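Local coordinates for RahU protein (Pseudomonas aeruginosa PAO1, PDB 6ZC2) that belongs to the aegerolysins and interacts with the membrane sphingolipid ceramide phosphorylethanolamine, consistent with a lipid-recognising, toxin-like role at membranes, at residues A[2-6]-A[62-68]; A[6-12]-A[126-132]; A[19-25]-A[47-53]; A[27-31]-A[70-74]; A[89-93]-A[122-126]. Numbering follows the deposited sequence.

In the fold
RahU is a beta-sandwich of a mixed and an antiparallel sheet. Interaction 2 pairs two strands within the mixed sheet, and interaction 1, sharing Trp-6, closes the start of strand 6-13 onto strand 58-63. Interaction 3 builds one edge of the antiparallel sheet; its centre is about 14 Å from that of interaction 2, and Val-52 and Val-20 pack across on Val-11 and Leu-132. Interaction 4 lies where the chain passes between sheets, its centre about 8 Å from that of interaction 1, with Ser-62 OG 2.6 Å from Thr-72 OG1. Interaction 5 bridges the sheets beside bound Tris and shares an ethanediol with interaction 4; the centres of interactions 4 and 5 are about 10 Å apart.

Interaction 1. Residues A[2-6]-A[62-68]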
# COMPACT_ATOMS: atom_id res chain seq x y z
N ALA A 2 -10.52 8.41 -11.75
CA ALA A 2 -11.82 7.77 -11.63
C ALA A 2 -11.70 6.56 -10.70
O ALA A 2 -10.60 6.16 -10.33
CB ALA A 2 -12.33 7.34 -13.00
N TYR A 3 -12.85 6.00 -10.33
CA TYR A 3 -12.87 4.79 -9.51
C TYR A 3 -12.18 3.61 -10.20
O TYR A 3 -11.70 2.70 -9.52
CB TYR A 3 -14.31 4.43 -9.16
CG TYR A 3 -14.91 5.19 -7.98
CD1 TYR A 3 -14.21 6.21 -7.33
CD2 TYR A 3 -16.18 4.88 -7.51
CE1 TYR A 3 -14.76 6.88 -6.24
CE2 TYR A 3 -16.74 5.54 -6.42
CZ TYR A 3 -16.03 6.54 -5.79
OH TYR A 3 -16.56 7.21 -4.71
N ALA A 4 -12.11 3.61 -11.54
CA ALA A 4 -11.52 2.49 -12.27
C ALA A 4 -10.01 2.37 -12.06
O ALA A 4 -9.45 1.30 -12.33
CB ALA A 4 -11.85 2.58 -13.76
N GLU A 5 -9.35 3.43 -11.62
CA GLU A 5 -7.94 3.36 -11.24
C GLU A 5 -7.88 3.09 -9.74
O GLU A 5 -8.28 3.94 -8.94
CB GLU A 5 -7.23 4.66 -11.59
CG GLU A 5 -7.15 4.94 -13.10
CD GLU A 5 -8.43 5.54 -13.67
OE1 GLU A 5 -9.01 6.42 -13.00
OE2 GLU A 5 -8.84 5.14 -14.78
N TRP A 6 -7.41 1.90 -9.35
CA TRP A 6 -7.39 1.53 -7.94
C TRP A 6 -6.28 0.51 -7.67
O TRP A 6 -5.86 -0.24 -8.56
CB TRP A 6 -8.75 0.99 -7.47
CG TRP A 6 -9.16 -0.33 -8.10
CD1 TRP A 6 -9.77 -0.50 -9.31
CD2 TRP A 6 -9.00 -1.65 -7.54
NE1 TRP A 6 -9.99 -1.84 -9.55
CE2 TRP A 6 -9.52 -2.56 -8.49
CE3 TRP A 6 -8.46 -2.15 -6.35
CZ2 TRP A 6 -9.53 -3.94 -8.27
CZ3 TRP A 6 -8.46 -3.52 -6.14
CH2 TRP A 6 -9.00 -4.40 -7.10
N SER A 62 -6.73 2.35 -2.29
CA SER A 62 -6.80 3.71 -2.79
C SER A 62 -7.30 3.69 -4.23
O SER A 62 -6.98 2.78 -5.00
CB SER A 62 -5.42 4.38 -2.73
OG SER A 62 -5.45 5.72 -3.20
N CYS A 63 -8.11 4.69 -4.59
CA CYS A 63 -8.62 4.81 -5.95
C CYS A 63 -8.62 6.28 -6.36
O CYS A 63 -8.46 7.18 -5.53
CB CYS A 63 -10.02 4.20 -6.10
SG CYS A 63 -11.32 5.02 -5.14
N GLY A 64 -8.78 6.51 -7.66
CA GLY A 64 -8.96 7.87 -8.13
C GLY A 64 -10.26 8.47 -7.63
O GLY A 64 -11.21 7.76 -7.29
N ARG A 65 -10.30 9.79 -7.57
CA ARG A 65 -11.53 10.45 -7.16
C ARG A 65 -12.61 10.24 -8.22
O ARG A 65 -12.32 10.09 -9.41
CB ARG A 65 -11.30 11.93 -6.85
CG ARG A 65 -10.38 12.13 -5.63
CD ARG A 65 -10.74 13.36 -4.79
NE ARG A 65 -10.05 13.37 -3.49
CZ ARG A 65 -10.56 12.88 -2.36
NH1 ARG A 65 -9.86 12.93 -1.24
NH2 ARG A 65 -11.77 12.33 -2.36
N GLU A 66 -13.86 10.18 -7.77
CA GLU A 66 -14.94 9.74 -8.64
C GLU A 66 -15.08 10.67 -9.85
O GLU A 66 -15.09 11.90 -9.71
CB GLU A 66 -16.26 9.68 -7.87
CG GLU A 66 -17.30 8.90 -8.64
CD GLU A 66 -18.54 8.54 -7.84
OE1 GLU A 66 -18.85 9.24 -6.85
OE2 GLU A 66 -19.21 7.56 -8.22
N ASN A 67 -15.16 10.08 -11.04
CA ASN A 67 -15.32 10.79 -12.31
C ASN A 67 -14.18 11.74 -12.65
O ASN A 67 -14.31 12.56 -13.56
CB ASN A 67 -16.68 11.50 -12.40
CG ASN A 67 -17.82 10.52 -12.50
OD1 ASN A 67 -17.77 9.58 -13.30
ND2 ASN A 67 -18.85 10.71 -11.69
N ALA A 68 -13.05 11.65 -11.95
CA ALA A 68 -11.91 12.51 -12.23
C ALA A 68 -11.01 11.88 -13.30
O ALA A 68 -10.86 10.66 -13.38
CB ALA A 68 -11.10 12.75 -10.96
O HOH W 1 -15.50 7.09 -11.22
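This is a backbone-led contact between the N-terminal turn and the loop leaving strand 58-63, at one end of the mixed sheet. Ala-2 to Glu-5 form a type I beta turn, after which the chain enters strand 6-13. There Trp-6 and Cys-63 make an antiparallel non-hydrogen-bonded pair, CA to CA 4.0 Å, with CB of Trp-6 3.7 Å from CB of Cys-63. Beside it, Gly-64 N donates to Glu-5 O at 2.9 Å. A CB on Gly-64 would collide with Ala-2 O. Ala-2 N is held twice: by Ala-68 O at 2.8 Å, from the type II turn Arg-65 to Ala-68, and by Glu-5 OE1 at 2.8 Å within its own turn. A water accepts from both Tyr-3 N and Asn-67 N, each 3.0 Å away. The Tyr-3 ring makes the main side-chain contacts: Glu-66 CG lies over its face, 4.0 Å from the centroid, in a CH-pi contact, while Cys-63 SG makes an oblique sulfur-aromatic contact 4.6 Å from that centroid. The Tyr-3 hydroxyl reaches on to Asp-39 and Lys-31. Joined by the Ala-2 N to Ala-68 O bond and the water, the two turns close off the 6-13/58-63 pair of the aegerolysin beta-sandwich.

Interaction 2. Residues A[6-12]-A[126-132]. With EDO (1,2-ethanediol), chain E.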
# COMPACT_ATOMS: atom_id res chain seq x y z
N TRP A 6 -7.41 1.90 -9.35
CA TRP A 6 -7.39 1.53 -7.94
C TRP A 6 -6.28 0.51 -7.67
O TRP A 6 -5.86 -0.24 -8.56
CB TRP A 6 -8.75 0.99 -7.47
CG TRP A 6 -9.16 -0.33 -8.10
CD1 TRP A 6 -9.77 -0.50 -9.31
CD2 TRP A 6 -9.00 -1.65 -7.54
NE1 TRP A 6 -9.99 -1.84 -9.55
CE2 TRP A 6 -9.52 -2.56 -8.49
CE3 TRP A 6 -8.46 -2.15 -6.35
CZ2 TRP A 6 -9.53 -3.94 -8.27
CZ3 TRP A 6 -8.46 -3.52 -6.14
CH2 TRP A 6 -9.00 -4.40 -7.10
N ILE A 7 -5.84 0.50 -6.41
CA ILE A 7 -4.92 -0.48 -5.85
C ILE A 7 -5.46 -0.89 -4.48
O ILE A 7 -6.08 -0.09 -3.78
CB ILE A 7 -3.48 0.10 -5.72
CG1 ILE A 7 -2.47 -0.97 -5.28
CG2 ILE A 7 -3.46 1.30 -4.76
CD1 ILE A 7 -1.03 -0.49 -5.24
N ALA A 8 -5.23 -2.14 -4.10
CA ALA A 8 -5.52 -2.60 -2.75
C ALA A 8 -4.34 -3.44 -2.30
O ALA A 8 -4.01 -4.44 -2.94
CB ALA A 8 -6.83 -3.39 -2.69
N VAL A 9 -3.69 -3.03 -1.21
CA VAL A 9 -2.47 -3.66 -0.71
C VAL A 9 -2.81 -4.50 0.51
O VAL A 9 -3.24 -3.96 1.54
CB VAL A 9 -1.39 -2.62 -0.38
CG1 VAL A 9 -0.09 -3.31 -0.01
CG2 VAL A 9 -1.20 -1.64 -1.55
N LYS A 10 -2.60 -5.81 0.41
CA LYS A 10 -2.81 -6.73 1.53
C LYS A 10 -1.52 -6.77 2.35
O LYS A 10 -0.49 -7.25 1.87
CB LYS A 10 -3.16 -8.13 1.02
CG LYS A 10 -3.43 -9.14 2.12
CD LYS A 10 -3.75 -10.52 1.55
CE LYS A 10 -3.84 -11.55 2.66
NZ LYS A 10 -4.49 -12.82 2.19
N VAL A 11 -1.56 -6.25 3.58
CA VAL A 11 -0.39 -6.18 4.45
C VAL A 11 -0.33 -7.46 5.28
O VAL A 11 -1.18 -7.70 6.14
CB VAL A 11 -0.43 -4.93 5.34
CG1 VAL A 11 0.79 -4.88 6.25
CG2 VAL A 11 -0.53 -3.68 4.48
N VAL A 12 0.67 -8.30 4.99
CA VAL A 12 0.87 -9.60 5.64
C VAL A 12 2.10 -9.48 6.54
O VAL A 12 3.22 -9.32 6.06
CB VAL A 12 1.04 -10.72 4.61
CG1 VAL A 12 1.32 -12.06 5.30
CG2 VAL A 12 -0.19 -10.81 3.70
N GLY A 126 -4.94 -3.07 -9.09
CA GLY A 126 -5.64 -4.17 -8.45
C GLY A 126 -4.99 -4.59 -7.14
O GLY A 126 -4.34 -3.80 -6.45
N GLU A 127 -5.17 -5.87 -6.79
CA GLU A 127 -4.70 -6.40 -5.52
C GLU A 127 -3.21 -6.75 -5.58
O GLU A 127 -2.77 -7.49 -6.47
CB GLU A 127 -5.49 -7.65 -5.13
CG GLU A 127 -6.96 -7.38 -4.83
CD GLU A 127 -7.71 -8.58 -4.26
OE1 GLU A 127 -7.22 -9.72 -4.38
OE2 GLU A 127 -8.81 -8.37 -3.71
N VAL A 128 -2.45 -6.23 -4.62
CA VAL A 128 -1.03 -6.54 -4.44
C VAL A 128 -0.86 -7.02 -3.01
O VAL A 128 -1.36 -6.38 -2.08
CB VAL A 128 -0.16 -5.28 -4.68
CG1 VAL A 128 1.31 -5.57 -4.35
CG2 VAL A 128 -0.31 -4.78 -6.10
N THR A 129 -0.15 -8.13 -2.83
CA THR A 129 0.17 -8.62 -1.49
C THR A 129 1.57 -8.17 -1.09
O THR A 129 2.51 -8.27 -1.89
CB THR A 129 0.05 -10.15 -1.43
OG1 THR A 129 -1.29 -10.54 -1.76
CG2 THR A 129 0.37 -10.67 -0.03
N LEU A 130 1.71 -7.65 0.13
CA LEU A 130 2.97 -7.17 0.68
C LEU A 130 3.30 -8.01 1.91
O LEU A 130 2.64 -7.88 2.95
CB LEU A 130 2.86 -5.68 1.05
CG LEU A 130 4.06 -5.05 1.75
CD1 LEU A 130 5.31 -5.09 0.87
CD2 LEU A 130 3.73 -3.61 2.16
N THR A 131 4.30 -8.88 1.81
CA THR A 131 4.66 -9.79 2.89
C THR A 131 5.92 -9.28 3.59
O THR A 131 6.99 -9.19 2.97
CB THR A 131 4.83 -11.22 2.36
OG1 THR A 131 3.61 -11.64 1.73
CG2 THR A 131 5.15 -12.17 3.49
N LEU A 132 5.79 -8.95 4.88
CA LEU A 132 6.81 -8.23 5.64
C LEU A 132 7.44 -9.14 6.69
O LEU A 132 6.72 -9.76 7.48
CB LEU A 132 6.17 -7.04 6.35
CG LEU A 132 5.56 -5.96 5.45
CD1 LEU A 132 4.60 -5.06 6.24
CD2 LEU A 132 6.65 -5.13 4.80
C1 EDO E . -4.13 -7.70 -9.47
O1 EDO E . -3.45 -8.73 -8.73
C2 EDO E . -5.58 -8.11 -9.72
O2 EDO E . -6.42 -7.73 -8.62
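A parallel strand pair is the surprise here, because the other neighbours in this mixed sheet run antiparallel. Strands 6-12 and 126-132 lie 4.6 Å apart at closest approach of their axes, with 23° between their directions, and stay in register from Ile-7 opposite Gly-126 to Val-12 opposite Thr-131. Seven backbone hydrogen bonds alternate along the pair, starting with Gly-126 N to Trp-6 O and Ala-8 N to Gly-126 O, both 3.0 Å, and ending with Leu-132 N to Val-12 O at 2.9 Å. The Trp-6 indole folds over the start of the partner strand: Gly-126 CA sits 3.7 Å from the centroid of its six-membered ring, a CH-pi contact over the face. At 82/-152, Gly-126 would jam a CB against the preceding carbonyl. An ethanediol, probably from the crystallisation liquor, bonds to the Glu-127 backbone on the side away from strand 6-12 (Glu-127 N to O2 2.9 Å, Glu-127 O to O1 2.7 Å) and to Gly-118 N. Facing the other sheet, Ile-7 and Val-9 meet Phe-88 (Ile-7 also Trp-90), Val-128 meets Trp-102, Leu-130 and Leu-132 meet Phe-104, and Val-11 packs on Val-52. On the flanks, strand 58-63 pairs with 6-13 and strand 111-116 with 126-134.

Interaction 3. Residues A[19-25]-A[47-53]. With EDO (1,2-ethanediol), chain H.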
# COMPACT_ATOMS: atom_id res chain seq x y z
N THR A 19 3.83 -7.15 15.07
CA THR A 19 2.97 -6.00 14.81
C THR A 19 3.72 -5.03 13.91
O THR A 19 4.90 -4.73 14.15
CB THR A 19 2.64 -5.26 16.12
OG1 THR A 19 2.02 -6.16 17.05
CG2 THR A 19 1.71 -4.07 15.87
N VAL A 20 3.04 -4.51 12.88
CA VAL A 20 3.57 -3.45 12.03
C VAL A 20 2.68 -2.22 12.15
O VAL A 20 1.45 -2.31 11.99
CB VAL A 20 3.68 -3.90 10.56
CG1 VAL A 20 3.97 -2.71 9.64
CG2 VAL A 20 4.78 -4.96 10.43
N GLY A 21 3.29 -1.07 12.44
CA GLY A 21 2.59 0.20 12.39
C GLY A 21 2.63 0.79 10.99
O GLY A 21 3.70 0.91 10.39
N ILE A 22 1.46 1.14 10.47
CA ILE A 22 1.34 1.86 9.20
C ILE A 22 1.35 3.35 9.54
O ILE A 22 0.48 3.82 10.28
CB ILE A 22 0.03 1.50 8.47
CG1 ILE A 22 -0.11 -0.02 8.30
CG2 ILE A 22 -0.06 2.26 7.14
CD1 ILE A 22 0.96 -0.66 7.42
N ARG A 23 2.34 4.09 9.03
CA ARG A 23 2.51 5.49 9.38
C ARG A 23 2.79 6.31 8.13
O ARG A 23 3.18 5.77 7.09
CB ARG A 23 3.68 5.70 10.38
CG ARG A 23 3.62 4.85 11.65
CD ARG A 23 2.47 5.26 12.58
NE ARG A 23 2.39 4.35 13.73
CZ ARG A 23 1.48 3.38 13.91
NH1 ARG A 23 0.47 3.18 13.05
NH2 ARG A 23 1.58 2.62 14.98
N ASN A 24 2.61 7.63 8.23
CA ASN A 24 3.12 8.55 7.23
C ASN A 24 2.48 8.33 5.86
O ASN A 24 3.13 8.48 4.82
CB ASN A 24 4.64 8.48 7.13
CG ASN A 24 5.32 8.65 8.48
OD1 ASN A 24 4.76 9.22 9.41
ND2 ASN A 24 6.55 8.15 8.58
N ALA A 25 1.20 7.97 5.84
CA ALA A 25 0.52 7.77 4.57
C ALA A 25 0.33 9.10 3.86
O ALA A 25 0.06 10.12 4.50
CB ALA A 25 -0.83 7.09 4.80
N VAL A 47 -5.52 5.93 8.12
CA VAL A 47 -4.59 4.95 7.56
C VAL A 47 -3.29 4.95 8.34
O VAL A 47 -2.72 3.89 8.66
CB VAL A 47 -4.36 5.22 6.06
CG1 VAL A 47 -3.31 4.25 5.51
CG2 VAL A 47 -5.67 5.11 5.29
N SER A 48 -2.80 6.15 8.70
CA SER A 48 -1.53 6.36 9.41
C SER A 48 -1.60 6.00 10.90
O SER A 48 -0.62 6.27 11.64
CB SER A 48 -1.07 7.81 9.25
OG SER A 48 -0.88 8.15 7.88
N SER A 49 -2.72 5.44 11.34
CA SER A 49 -2.90 4.97 12.71
C SER A 49 -3.06 3.46 12.79
O SER A 49 -3.20 2.92 13.89
CB SER A 49 -4.11 5.66 13.35
OG SER A 49 -3.99 7.08 13.28
N MET A 50 -3.06 2.76 11.65
CA MET A 50 -3.30 1.32 11.63
C MET A 50 -2.13 0.54 12.23
O MET A 50 -0.96 0.85 11.97
CB MET A 50 -3.49 0.84 10.19
CG MET A 50 -4.70 1.39 9.47
SD MET A 50 -4.72 0.97 7.71
CE MET A 50 -5.05 -0.78 7.76
N ASN A 51 -2.46 -0.49 13.02
CA ASN A 51 -1.50 -1.49 13.47
C ASN A 51 -1.97 -2.84 12.95
O ASN A 51 -3.11 -3.25 13.20
CB ASN A 51 -1.43 -1.54 15.00
CG ASN A 51 -0.60 -0.42 15.60
OD1 ASN A 51 -0.11 0.46 14.91
ND2 ASN A 51 -0.42 -0.46 16.91
N VAL A 52 -1.10 -3.54 12.20
CA VAL A 52 -1.44 -4.81 11.58
C VAL A 52 -0.72 -5.93 12.34
O VAL A 52 0.49 -5.85 12.57
CB VAL A 52 -1.09 -4.82 10.08
CG1 VAL A 52 -1.56 -6.13 9.43
CG2 VAL A 52 -1.70 -3.62 9.37
N GLN A 53 -1.48 -6.97 12.73
CA GLN A 53 -0.97 -8.07 13.54
C GLN A 53 -0.68 -9.30 12.69
O GLN A 53 -1.43 -9.63 11.77
CB GLN A 53 -1.98 -8.47 14.62
CG GLN A 53 -2.55 -7.30 15.40
CD GLN A 53 -1.49 -6.53 16.18
OE1 GLN A 53 -0.43 -7.07 16.52
NE2 GLN A 53 -1.78 -5.27 16.47
C1 EDO H . -5.53 -1.22 12.53
O1 EDO H . -5.27 -0.67 13.83
C2 EDO H . -6.83 -0.65 11.98
O2 EDO H . -7.92 -1.52 12.33
O HOH W 2 0.48 11.05 7.29
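An antiparallel edge pairing of the beta-sandwich, extended by a turn, joins strand 19-27 to the short strand 51-53. Val-20 and Val-52 form the hydrogen-bonded pair, Val-20 N to Val-52 O 2.9 Å and Val-52 N to Val-20 O 2.8 Å; Ile-22 N then takes Met-50 O at 2.9 Å, at the end of the type I turn Val-47 to Met-50, which brings the chain from helix 44-47 into strand 51-53. The side chains finish the job. Arg-23 has m rotamers at chi1 and chi2, which fold its guanidinium back over the strand it belongs to: NH1 reaches Ile-22 O at 2.8 Å and Met-50 O at 2.9 Å, while NH2 meets Asn-51 OD1 at 2.7 Å. This fold-back occupies the space over Gly-21, where a CB would clash with Arg-23 NH2. Asn-51, with chi1 near -79°, turns its carbonyl toward that guanidinium. At the far end Thr-19 and Gln-53, both m at chi1, let OG1 of Thr-19 donate to OE1 of Gln-53 at 2.7 Å. Ile-22 (m, m) points inward to touch Val-47, Met-50 and Val-52, and this apolar face meets Ile-60 and Val-11 of the opposing sheet. Ser-48, just past the helix 44-47, has chi1 near -59°, which presents its hydroxyl to strand 19-27: Ala-25 N donates to Ser-48 OG at 2.9 Å.

Interaction 4. Residues A[27-31]-A[70-74]; sequences LQWGK and SGTQG. With EDO (1,2-ethanediol), chain D.
A classic beta bulge marks this antiparallel pairing, at the corner where the chain leaves one sheet of the sandwich for the other. In 70-74, Thr-72 (-128/137) and Gln-73 (-152/129) are extended, with Gly-71 at -105/-139 and Gly-74 at -177/-166. Leu-27 (-130/128) faces Gly-74 as a non-hydrogen-bonded pair, CA to CA 4.1 Å. Gln-28 turns the corner at -85/-33 and gives its N to Gln-73 O at 2.8 Å. Trp-29 (-146/143) sends its N to Gln-73 O at 3.2 Å, while Gln-73 N donates to Trp-29 O at 3.1 Å, so two residues face one, slipping the register by one. The Trp-29 indole (chi1 m, chi2 96°) has CE3 3.7 Å from Ser-70 CB; Gln-73, t at chi1 and chi2, sets OE1 3.5 Å from Trp-29 CD1, at the ring edge. Gly-30, at 99/-164, faces Thr-72, CA to CA 4.5 Å. An ethanediol covers one face of the indole, C1 3.5 Å from Trp-29 CG, its O1 accepting from Gly-71 N at 2.7 Å.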
# COMPACT_ATOMS: atom_id res chain seq x y z
N LEU A 27 -0.93 10.94 -0.19
CA LEU A 27 -1.49 10.80 -1.52
C LEU A 27 -1.13 12.03 -2.34
O LEU A 27 -1.37 13.16 -1.90
CB LEU A 27 -3.01 10.69 -1.48
CG LEU A 27 -3.56 9.42 -0.86
CD1 LEU A 27 -5.05 9.57 -0.62
CD2 LEU A 27 -3.27 8.20 -1.74
N GLN A 28 -0.57 11.80 -3.52
CA GLN A 28 -0.47 12.87 -4.51
C GLN A 28 -1.75 12.99 -5.32
O GLN A 28 -2.12 14.10 -5.72
CB GLN A 28 0.71 12.60 -5.44
CG GLN A 28 2.09 12.71 -4.78
CD GLN A 28 2.42 11.52 -3.88
OE1 GLN A 28 2.38 10.36 -4.32
NE2 GLN A 28 2.77 11.80 -2.63
N TRP A 29 -2.43 11.87 -5.56
CA TRP A 29 -3.68 11.83 -6.31
C TRP A 29 -4.56 10.73 -5.72
O TRP A 29 -4.04 9.68 -5.33
CB TRP A 29 -3.42 11.49 -7.78
CG TRP A 29 -2.66 12.56 -8.49
CD1 TRP A 29 -1.31 12.61 -8.71
CD2 TRP A 29 -3.20 13.75 -9.06
NE1 TRP A 29 -0.98 13.75 -9.39
CE2 TRP A 29 -2.12 14.48 -9.62
CE3 TRP A 29 -4.49 14.28 -9.15
CZ2 TRP A 29 -2.31 15.70 -10.26
CZ3 TRP A 29 -4.67 15.49 -9.79
CH2 TRP A 29 -3.58 16.19 -10.34
N GLY A 30 -5.86 10.97 -5.66
CA GLY A 30 -6.81 9.95 -5.25
C GLY A 30 -7.24 10.07 -3.80
O GLY A 30 -7.06 11.10 -3.15
N LYS A 31 -7.84 8.99 -3.31
CA LYS A 31 -8.32 8.90 -1.93
C LYS A 31 -8.05 7.49 -1.40
O LYS A 31 -7.87 6.55 -2.17
CB LYS A 31 -9.81 9.23 -1.83
CG LYS A 31 -10.71 8.21 -2.43
CD LYS A 31 -12.11 8.76 -2.39
CE LYS A 31 -13.10 7.72 -2.80
NZ LYS A 31 -14.52 8.19 -2.73
N SER A 70 -7.99 11.53 -13.38
CA SER A 70 -6.74 11.29 -12.68
C SER A 70 -6.93 10.00 -11.88
O SER A 70 -8.05 9.60 -11.57
CB SER A 70 -6.38 12.45 -11.75
OG SER A 70 -7.44 12.75 -10.86
N GLY A 71 -5.81 9.35 -11.57
CA GLY A 71 -5.81 8.05 -10.90
C GLY A 71 -5.44 8.15 -9.44
O GLY A 71 -5.88 9.06 -8.72
N THR A 72 -4.64 7.19 -8.98
CA THR A 72 -4.17 7.18 -7.60
C THR A 72 -2.65 7.04 -7.57
O THR A 72 -2.07 6.25 -8.32
CB THR A 72 -4.84 6.07 -6.75
OG1 THR A 72 -4.16 5.99 -5.50
CG2 THR A 72 -4.79 4.69 -7.43
N GLN A 73 -2.02 7.81 -6.69
CA GLN A 73 -0.57 7.79 -6.49
C GLN A 73 -0.29 8.20 -5.06
O GLN A 73 -0.79 9.24 -4.61
CB GLN A 73 0.11 8.76 -7.46
CG GLN A 73 1.62 8.80 -7.32
CD GLN A 73 2.28 9.73 -8.30
OE1 GLN A 73 1.67 10.71 -8.74
NE2 GLN A 73 3.51 9.43 -8.68
N GLY A 74 0.50 7.41 -4.35
CA GLY A 74 0.77 7.71 -2.95
C GLY A 74 1.74 6.73 -2.34
O GLY A 74 2.42 5.98 -3.04
C1 EDO D . -2.51 10.56 -11.39
O1 EDO D . -3.34 10.06 -12.45
C2 EDO D . -1.54 9.46 -10.98
O2 EDO D . -0.54 9.27 -11.98

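Interaction 5. Residues A[89-93]-A[122-126]; sequences SWDDP and GTDIG. With TRS (2-amino-2-hydroxymethyl-propane-1,3-diol), chain B; EDO (1,2-ethanediol), chain D.
Gly-122, at -72/164, opens a loop that runs beside the end of strand 83-92; its O lies 3.2 Å from the Tris nitrogen, which donates to it. In the facing segment 89-92 is extended (Trp-90 -153/160, Asp-92 -127/89) and Pro-93 sits at -74/159. Thr-123 has helical angles, -52/-44, and its O makes a weak hydrogen bond with the same nitrogen at 3.4 Å. That amine also donates to Pro-93 O at 2.9 Å, tying the segments together; Lys-95, Ala-98 and Asn-100 complete its site. Though probably from the crystallisation liquor, Tris may mark a small polar pocket. Thr-123 O stands 2.8 Å from Asp-92 OD1, two acceptors with no bond between them. Asp-124, at -111/150, has its CA 3.4 Å from Asp-92 OD2. Ile-125, at -67/-43, provides the one direct hydrogen bond between the segments: its N donates to Asp-92 OD2 at 3.1 Å. Asp-92 (chi1 t, chi2 near -6°) points toward the loop; the nearest CA pair is Asp-92 to Ile-125, 6.4 Å, too wide for strand pairing. The Ile-125 side chain (m, t) sets CD1 3.8 Å from Asp-92 CB and 4.1 Å from Trp-90 CB. An ethanediol O2 donates to Asp-91 OD1 at 2.7 Å. Gly-126 at 82/-152 then starts strand 126-134. This bridging joins the sandwich's two sheets: Ile-125 packs on Ile-7 and Trp-102, while strand 83-92 runs between strands 72-80 and 101-106.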
# COMPACT_ATOMS: atom_id res chain seq x y z
N SER A 89 5.07 2.35 -2.18
CA SER A 89 4.63 3.44 -3.05
C SER A 89 3.99 2.86 -4.30
O SER A 89 4.31 1.75 -4.72
CB SER A 89 5.81 4.33 -3.47
OG SER A 89 6.39 5.00 -2.37
N TRP A 90 3.10 3.64 -4.93
CA TRP A 90 2.44 3.19 -6.16
C TRP A 90 2.05 4.39 -7.02
O TRP A 90 1.91 5.52 -6.54
CB TRP A 90 1.18 2.35 -5.87
CG TRP A 90 0.08 3.18 -5.24
CD1 TRP A 90 -0.93 3.85 -5.88
CD2 TRP A 90 -0.07 3.47 -3.84
NE1 TRP A 90 -1.70 4.53 -4.97
CE2 TRP A 90 -1.19 4.32 -3.71
CE3 TRP A 90 0.64 3.10 -2.69
CZ2 TRP A 90 -1.63 4.79 -2.48
CZ3 TRP A 90 0.20 3.58 -1.47
CH2 TRP A 90 -0.91 4.42 -1.37
N ASP A 91 1.82 4.10 -8.30
CA ASP A 91 1.34 5.09 -9.27
C ASP A 91 0.47 4.38 -10.30
O ASP A 91 0.96 3.50 -11.01
CB ASP A 91 2.52 5.79 -9.95
CG ASP A 91 2.07 6.80 -10.98
OD1 ASP A 91 1.04 7.46 -10.76
OD2 ASP A 91 2.76 6.93 -12.02
N ASP A 92 -0.80 4.76 -10.37
CA ASP A 92 -1.80 4.17 -11.27
C ASP A 92 -2.43 5.33 -12.03
O ASP A 92 -3.45 5.89 -11.60
CB ASP A 92 -2.84 3.41 -10.45
CG ASP A 92 -3.88 2.68 -11.31
OD1 ASP A 92 -3.89 2.85 -12.55
OD2 ASP A 92 -4.69 1.94 -10.71
N PRO A 93 -1.85 5.72 -13.17
CA PRO A 93 -2.36 6.90 -13.90
C PRO A 93 -3.67 6.62 -14.63
O PRO A 93 -4.03 5.48 -14.93
CB PRO A 93 -1.24 7.22 -14.91
CG PRO A 93 -0.04 6.45 -14.43
CD PRO A 93 -0.59 5.23 -13.75
N GLY A 122 -2.87 -2.72 -16.64
CA GLY A 122 -4.31 -2.60 -16.52
C GLY A 122 -4.74 -1.17 -16.25
O GLY A 122 -3.95 -0.30 -15.88
N THR A 123 -6.03 -0.92 -16.46
CA THR A 123 -6.62 0.32 -15.96
C THR A 123 -6.31 0.49 -14.48
O THR A 123 -5.90 1.57 -14.03
CB THR A 123 -8.13 0.30 -16.20
OG1 THR A 123 -8.39 0.21 -17.61
CG2 THR A 123 -8.76 1.57 -15.66
N ASP A 124 -6.45 -0.59 -13.71
CA ASP A 124 -6.15 -0.63 -12.29
C ASP A 124 -4.92 -1.49 -12.03
O ASP A 124 -4.65 -2.45 -12.77
CB ASP A 124 -7.32 -1.25 -11.54
CG ASP A 124 -7.65 -2.65 -12.03
OD1 ASP A 124 -8.20 -2.77 -13.15
OD2 ASP A 124 -7.34 -3.64 -11.32
N ILE A 125 -4.18 -1.15 -10.97
CA ILE A 125 -3.18 -2.07 -10.44
C ILE A 125 -3.86 -3.29 -9.83
O ILE A 125 -3.41 -4.43 -10.02
CB ILE A 125 -2.27 -1.36 -9.42
CG1 ILE A 125 -1.37 -0.33 -10.11
CG2 ILE A 125 -1.44 -2.38 -8.65
CD1 ILE A 125 -0.64 0.60 -9.15
N GLY A 126 -4.94 -3.07 -9.09
CA GLY A 126 -5.64 -4.17 -8.45
C GLY A 126 -4.99 -4.59 -7.14
O GLY A 126 -4.34 -3.80 -6.45
C TRS B . -3.06 3.08 -17.25
C1 TRS B . -4.31 3.73 -17.83
C2 TRS B . -1.86 4.02 -17.37
C3 TRS B . -2.78 1.77 -17.97
N TRS B . -3.29 2.81 -15.82
O1 TRS B . -5.42 2.90 -17.61
O2 TRS B . -1.69 4.39 -18.73
O3 TRS B . -1.66 1.13 -17.39
C1 EDO D . -2.51 10.56 -11.39
O1 EDO D . -3.34 10.06 -12.45
C2 EDO D . -1.54 9.46 -10.98
O2 EDO D . -0.54 9.27 -11.98